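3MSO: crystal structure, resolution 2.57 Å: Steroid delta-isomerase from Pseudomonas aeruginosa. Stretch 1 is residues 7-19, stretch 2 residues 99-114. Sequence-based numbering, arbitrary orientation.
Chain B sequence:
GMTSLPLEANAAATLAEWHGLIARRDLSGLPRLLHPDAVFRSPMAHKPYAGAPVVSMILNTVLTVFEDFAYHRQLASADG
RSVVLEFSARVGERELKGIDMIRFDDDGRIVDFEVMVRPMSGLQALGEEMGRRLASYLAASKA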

# COMPACT_ATOMS: atom_id res chain seq x y z
N LEU B 7 26.72 22.84 -7.67
CA LEU B 7 25.60 22.86 -8.60
C LEU B 7 25.78 23.92 -9.65
O LEU B 7 26.44 24.92 -9.40
CB LEU B 7 24.29 23.14 -7.86
CG LEU B 7 23.72 22.03 -7.01
CD1 LEU B 7 22.43 22.49 -6.37
CD2 LEU B 7 23.46 20.77 -7.83
N GLU B 8 25.12 23.74 -10.81
CA GLU B 8 25.07 24.72 -11.88
C GLU B 8 24.38 25.97 -11.32
O GLU B 8 23.46 25.85 -10.50
CB GLU B 8 24.30 24.18 -13.08
CG GLU B 8 25.02 23.10 -13.88
CD GLU B 8 24.41 22.78 -15.23
OE1 GLU B 8 23.25 23.17 -15.49
OE2 GLU B 8 25.11 22.14 -16.04
N ALA B 9 24.82 27.15 -11.73
CA ALA B 9 24.31 28.42 -11.24
C ALA B 9 22.79 28.50 -11.23
O ALA B 9 22.20 28.82 -10.19
CB ALA B 9 24.92 29.59 -12.02
N ASN B 10 22.15 28.13 -12.35
CA ASN B 10 20.71 28.21 -12.50
C ASN B 10 19.98 27.23 -11.59
O ASN B 10 19.06 27.65 -10.89
CB ASN B 10 20.30 28.08 -13.96
CG ASN B 10 20.79 29.21 -14.83
OD1 ASN B 10 20.90 30.37 -14.41
ND2 ASN B 10 21.07 28.91 -16.08
N ALA B 11 20.46 25.98 -11.53
CA ALA B 11 19.97 24.91 -10.67
C ALA B 11 20.05 25.37 -9.20
O ALA B 11 19.05 25.28 -8.48
CB ALA B 11 20.82 23.67 -10.87
N ALA B 12 21.22 25.92 -8.79
CA ALA B 12 21.46 26.47 -7.46
C ALA B 12 20.44 27.59 -7.11
O ALA B 12 19.94 27.62 -5.99
CB ALA B 12 22.88 27.00 -7.36
N ALA B 13 20.13 28.47 -8.08
CA ALA B 13 19.19 29.58 -7.89
C ALA B 13 17.76 29.07 -7.65
O ALA B 13 17.09 29.57 -6.75
CB ALA B 13 19.23 30.51 -9.09
N THR B 14 17.32 28.05 -8.41
CA THR B 14 16.00 27.42 -8.27
C THR B 14 15.93 26.72 -6.92
O THR B 14 14.93 26.88 -6.22
CB THR B 14 15.73 26.45 -9.40
OG1 THR B 14 15.91 27.15 -10.62
CG2 THR B 14 14.32 25.86 -9.37
N LEU B 15 16.99 25.97 -6.56
CA LEU B 15 17.07 25.27 -5.27
C LEU B 15 16.93 26.26 -4.13
O LEU B 15 16.14 26.01 -3.22
CB LEU B 15 18.35 24.43 -5.15
CG LEU B 15 18.51 23.66 -3.85
CD1 LEU B 15 17.42 22.65 -3.69
CD2 LEU B 15 19.89 23.02 -3.78
N ALA B 16 17.64 27.40 -4.22
CA ALA B 16 17.59 28.48 -3.22
C ALA B 16 16.16 29.00 -3.04
O ALA B 16 15.72 29.19 -1.89
CB ALA B 16 18.51 29.62 -3.64
N GLU B 17 15.42 29.17 -4.17
CA GLU B 17 14.03 29.62 -4.20
C GLU B 17 13.12 28.54 -3.63
O GLU B 17 12.20 28.84 -2.86
CB GLU B 17 13.59 29.98 -5.63
CG GLU B 17 14.01 31.37 -6.05
CD GLU B 17 13.56 31.77 -7.44
OE1 GLU B 17 12.35 32.01 -7.63
OE2 GLU B 17 14.43 31.86 -8.34
N TRP B 18 13.39 27.27 -3.98
CA TRP B 18 12.62 26.13 -3.50
C TRP B 18 12.75 26.03 -1.99
O TRP B 18 11.74 25.84 -1.31
CB TRP B 18 13.06 24.84 -4.20
CG TRP B 18 12.61 23.60 -3.49
CD1 TRP B 18 13.32 22.88 -2.59
CD2 TRP B 18 11.33 22.96 -3.60
NE1 TRP B 18 12.58 21.81 -2.14
CE2 TRP B 18 11.35 21.83 -2.75
CE3 TRP B 18 10.17 23.21 -4.36
CZ2 TRP B 18 10.25 20.99 -2.59
CZ3 TRP B 18 9.09 22.36 -4.21
CH2 TRP B 18 9.12 21.29 -3.32
N HIS B 19 13.97 26.18 -1.46
CA HIS B 19 14.23 26.13 -0.02
C HIS B 19 13.46 27.22 0.71
O HIS B 19 12.86 26.92 1.75
CB HIS B 19 15.73 26.22 0.31
CG HIS B 19 16.44 24.90 0.30
ND1 HIS B 19 16.16 23.92 1.23
CD2 HIS B 19 17.40 24.45 -0.52
CE1 HIS B 19 16.96 22.91 0.95
NE2 HIS B 19 17.71 23.17 -0.11
N ILE B 99 13.54 11.52 0.87
CA ILE B 99 14.38 12.28 -0.06
C ILE B 99 13.57 12.97 -1.15
O ILE B 99 12.62 12.41 -1.66
CB ILE B 99 15.55 11.47 -0.69
CG1 ILE B 99 15.07 10.25 -1.52
CG2 ILE B 99 16.61 11.09 0.33
CD1 ILE B 99 15.90 9.99 -2.83
N ASP B 100 13.97 14.19 -1.51
CA ASP B 100 13.44 14.91 -2.68
C ASP B 100 14.62 14.79 -3.64
O ASP B 100 15.71 15.29 -3.31
CB ASP B 100 13.17 16.40 -2.37
CG ASP B 100 11.96 16.67 -1.49
OD1 ASP B 100 10.96 15.95 -1.63
OD2 ASP B 100 12.01 17.63 -0.69
N MSE B 101 14.46 14.04 -4.74
CA MSE B 101 15.52 13.89 -5.74
C MSE B 101 15.11 14.71 -6.96
O MSE B 101 14.27 14.29 -7.75
CB MSE B 101 15.82 12.42 -6.08
CG MSE B 101 16.94 12.25 -7.13
SE MSE B 101 17.92 10.57 -6.91
CE MSE B 101 16.48 9.33 -7.03
N ILE B 102 15.68 15.91 -7.07
CA ILE B 102 15.37 16.90 -8.09
C ILE B 102 16.42 16.97 -9.21
O ILE B 102 17.61 17.14 -8.92
CB ILE B 102 15.16 18.33 -7.43
CG1 ILE B 102 14.31 18.26 -6.12
CG2 ILE B 102 14.62 19.36 -8.45
CD1 ILE B 102 14.29 19.49 -5.30
N ARG B 103 15.94 16.88 -10.47
CA ARG B 103 16.74 17.07 -11.69
C ARG B 103 16.27 18.40 -12.36
O ARG B 103 15.07 18.63 -12.52
CB ARG B 103 16.59 15.90 -12.67
CG ARG B 103 17.46 16.07 -13.92
CD ARG B 103 17.12 15.07 -15.00
NE ARG B 103 17.78 13.79 -14.76
CZ ARG B 103 17.15 12.67 -14.43
NH1 ARG B 103 15.82 12.64 -14.31
NH2 ARG B 103 17.84 11.55 -14.23
N PHE B 104 17.25 19.25 -12.73
CA PHE B 104 17.01 20.54 -13.36
C PHE B 104 17.53 20.56 -14.82
O PHE B 104 18.40 19.75 -15.18
CB PHE B 104 17.76 21.61 -12.58
CG PHE B 104 17.44 21.73 -11.12
CD1 PHE B 104 16.42 22.56 -10.69
CD2 PHE B 104 18.22 21.09 -10.17
CE1 PHE B 104 16.15 22.69 -9.33
CE2 PHE B 104 17.96 21.24 -8.82
CZ PHE B 104 16.92 22.04 -8.40
N ASP B 105 17.03 21.49 -15.65
CA ASP B 105 17.56 21.63 -17.01
C ASP B 105 18.65 22.72 -17.04
O ASP B 105 18.99 23.24 -15.97
CB ASP B 105 16.45 21.86 -18.06
CG ASP B 105 15.61 23.12 -17.94
OD1 ASP B 105 16.04 24.07 -17.24
OD2 ASP B 105 14.58 23.19 -18.61
N ASP B 106 19.20 23.05 -18.23
CA ASP B 106 20.25 24.05 -18.43
C ASP B 106 19.81 25.42 -17.91
O ASP B 106 20.64 26.19 -17.43
CB ASP B 106 20.55 24.21 -19.93
CG ASP B 106 21.28 23.08 -20.61
OD1 ASP B 106 21.99 22.33 -19.91
OD2 ASP B 106 21.23 23.00 -21.86
N ASP B 107 18.50 25.71 -18.04
CA ASP B 107 17.90 26.99 -17.65
C ASP B 107 17.51 27.04 -16.16
O ASP B 107 17.04 28.08 -15.69
CB ASP B 107 16.72 27.36 -18.59
CG ASP B 107 17.06 27.35 -20.08
OD1 ASP B 107 18.10 27.95 -20.47
OD2 ASP B 107 16.28 26.75 -20.87
N GLY B 108 17.76 25.96 -15.43
CA GLY B 108 17.47 25.83 -14.01
C GLY B 108 16.05 25.41 -13.65
O GLY B 108 15.69 25.42 -12.48
N ARG B 109 15.23 25.03 -14.65
CA ARG B 109 13.85 24.61 -14.43
C ARG B 109 13.83 23.17 -13.90
O ARG B 109 14.61 22.33 -14.38
CB ARG B 109 13.06 24.63 -15.74
CG ARG B 109 13.09 25.94 -16.50
CD ARG B 109 12.18 25.85 -17.71
NE ARG B 109 12.50 26.88 -18.67
CZ ARG B 109 13.36 26.73 -19.67
NH1 ARG B 109 13.97 25.57 -19.86
NH2 ARG B 109 13.62 27.75 -20.49
N ILE B 110 12.91 22.89 -12.95
CA ILE B 110 12.72 21.54 -12.40
C ILE B 110 12.06 20.72 -13.50
O ILE B 110 11.02 21.13 -14.00
CB ILE B 110 11.88 21.55 -11.08
CG1 ILE B 110 12.63 22.30 -9.93
CG2 ILE B 110 11.49 20.11 -10.67
CD1 ILE B 110 11.76 22.71 -8.72
N VAL B 111 12.68 19.58 -13.89
CA VAL B 111 12.17 18.67 -14.93
C VAL B 111 11.68 17.34 -14.35
O VAL B 111 10.72 16.76 -14.86
CB VAL B 111 13.13 18.48 -16.13
CG1 VAL B 111 13.41 19.80 -16.83
CG2 VAL B 111 14.45 17.80 -15.73
N ASP B 112 12.32 16.85 -13.29
CA ASP B 112 11.96 15.60 -12.64
C ASP B 112 12.05 15.77 -11.10
O ASP B 112 13.05 16.24 -10.57
CB ASP B 112 12.87 14.46 -13.14
CG ASP B 112 12.37 13.06 -12.84
OD1 ASP B 112 12.68 12.54 -11.75
OD2 ASP B 112 11.72 12.46 -13.72
N PHE B 113 10.97 15.43 -10.40
CA PHE B 113 10.91 15.52 -8.96
C PHE B 113 10.45 14.17 -8.47
O PHE B 113 9.27 13.81 -8.63
CB PHE B 113 9.94 16.62 -8.53
CG PHE B 113 10.17 17.15 -7.13
CD1 PHE B 113 10.06 16.32 -6.02
CD2 PHE B 113 10.43 18.50 -6.92
CE1 PHE B 113 10.24 16.82 -4.73
CE2 PHE B 113 10.61 19.00 -5.63
CZ PHE B 113 10.51 18.15 -4.54
N GLU B 114 11.38 13.40 -7.90
CA GLU B 114 11.17 12.05 -7.39
C GLU B 114 11.28 12.01 -5.88
O GLU B 114 12.29 12.44 -5.32
CB GLU B 114 12.17 11.13 -8.07
CG GLU B 114 11.98 9.66 -7.80
CD GLU B 114 12.89 8.77 -8.62
OE1 GLU B 114 13.71 9.30 -9.40
OE2 GLU B 114 12.81 7.53 -8.46

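A helix that packs against a β-hairpin and reaches its turn can meet two kinds of surface at once: the apolar face of the strands and the polar backbone of the turn that joins them. The contact between residues 7-19 and 99-114 of this steroid delta-isomerase illustrates how a few side-chain torsions meet both demands.

At the turn end the helix comes very close. The CA atoms of Ala-11 and Gly-108 lie 4.3 Å apart, an approach that depends on the absence of a side chain at the last position of the type I turn from Asp-105 to Gly-108. A CB there would point toward the helix and fall 2.8 Å from Asn-10 CB, a clash; the positive phi of 85° independently favours glycine. Two helix side chains then reach carbonyls of the turn. Asn-10, in the m rotamer, carries its amide across so that ND2 donates to Asp-106 O at 3.1 Å, with a nearly straight N-H...O angle of 168°. Thr-14, also m, donates from OG1 to Gly-108 O at a short 2.5 Å. The same chi1 places the methyl against the apolar part of the hairpin, with Thr-14 CG2 3.7 Å from Phe-104 CE1 and 4.0 Å from Ile-110 CG1, so one rotamer serves both surfaces.

The turn is braced from within. Asp-105, with chi1 at p, accepts a hydrogen bond at OD1 from Arg-109 N (2.9 Å), while its OD2 forms a salt bridge with Arg-109 NH1 (2.8 Å). The extended chi2 and chi3 of Arg-109, both t, carry the guanidinium back along the turn, where NH1 also forms a salt bridge with Asp-107 OD2 at 2.8 Å.

Farther along, Phe-104 points toward the helix with chi1 at m and chi2 at -89°. Its ring is met by an alanine methyl, a backbone carbonyl and a threonine methyl: Ala-11 CB approaches CD2 of Phe-104 to 3.7 Å, Ala-11 O lies over one face, and Thr-14 CG2 sits at the edge.

One helical turn beyond Thr-14, Trp-18 adopts chi1 t and chi2 -95°, directing its indole across the strands. The edge of Phe-113, itself t, addresses the indole face in an offset edge-to-face pair, with planes at 61° and Trp-18 CZ2 3.5 Å from Phe-113 CZ. Ile-102 CD1 covers the same face, 4.3 Å from Trp-18 NE1, whereas Asp-100 OD2 lies near the indole plane; both NE1 and OD2 are hydrogen-bonded elsewhere in the structure.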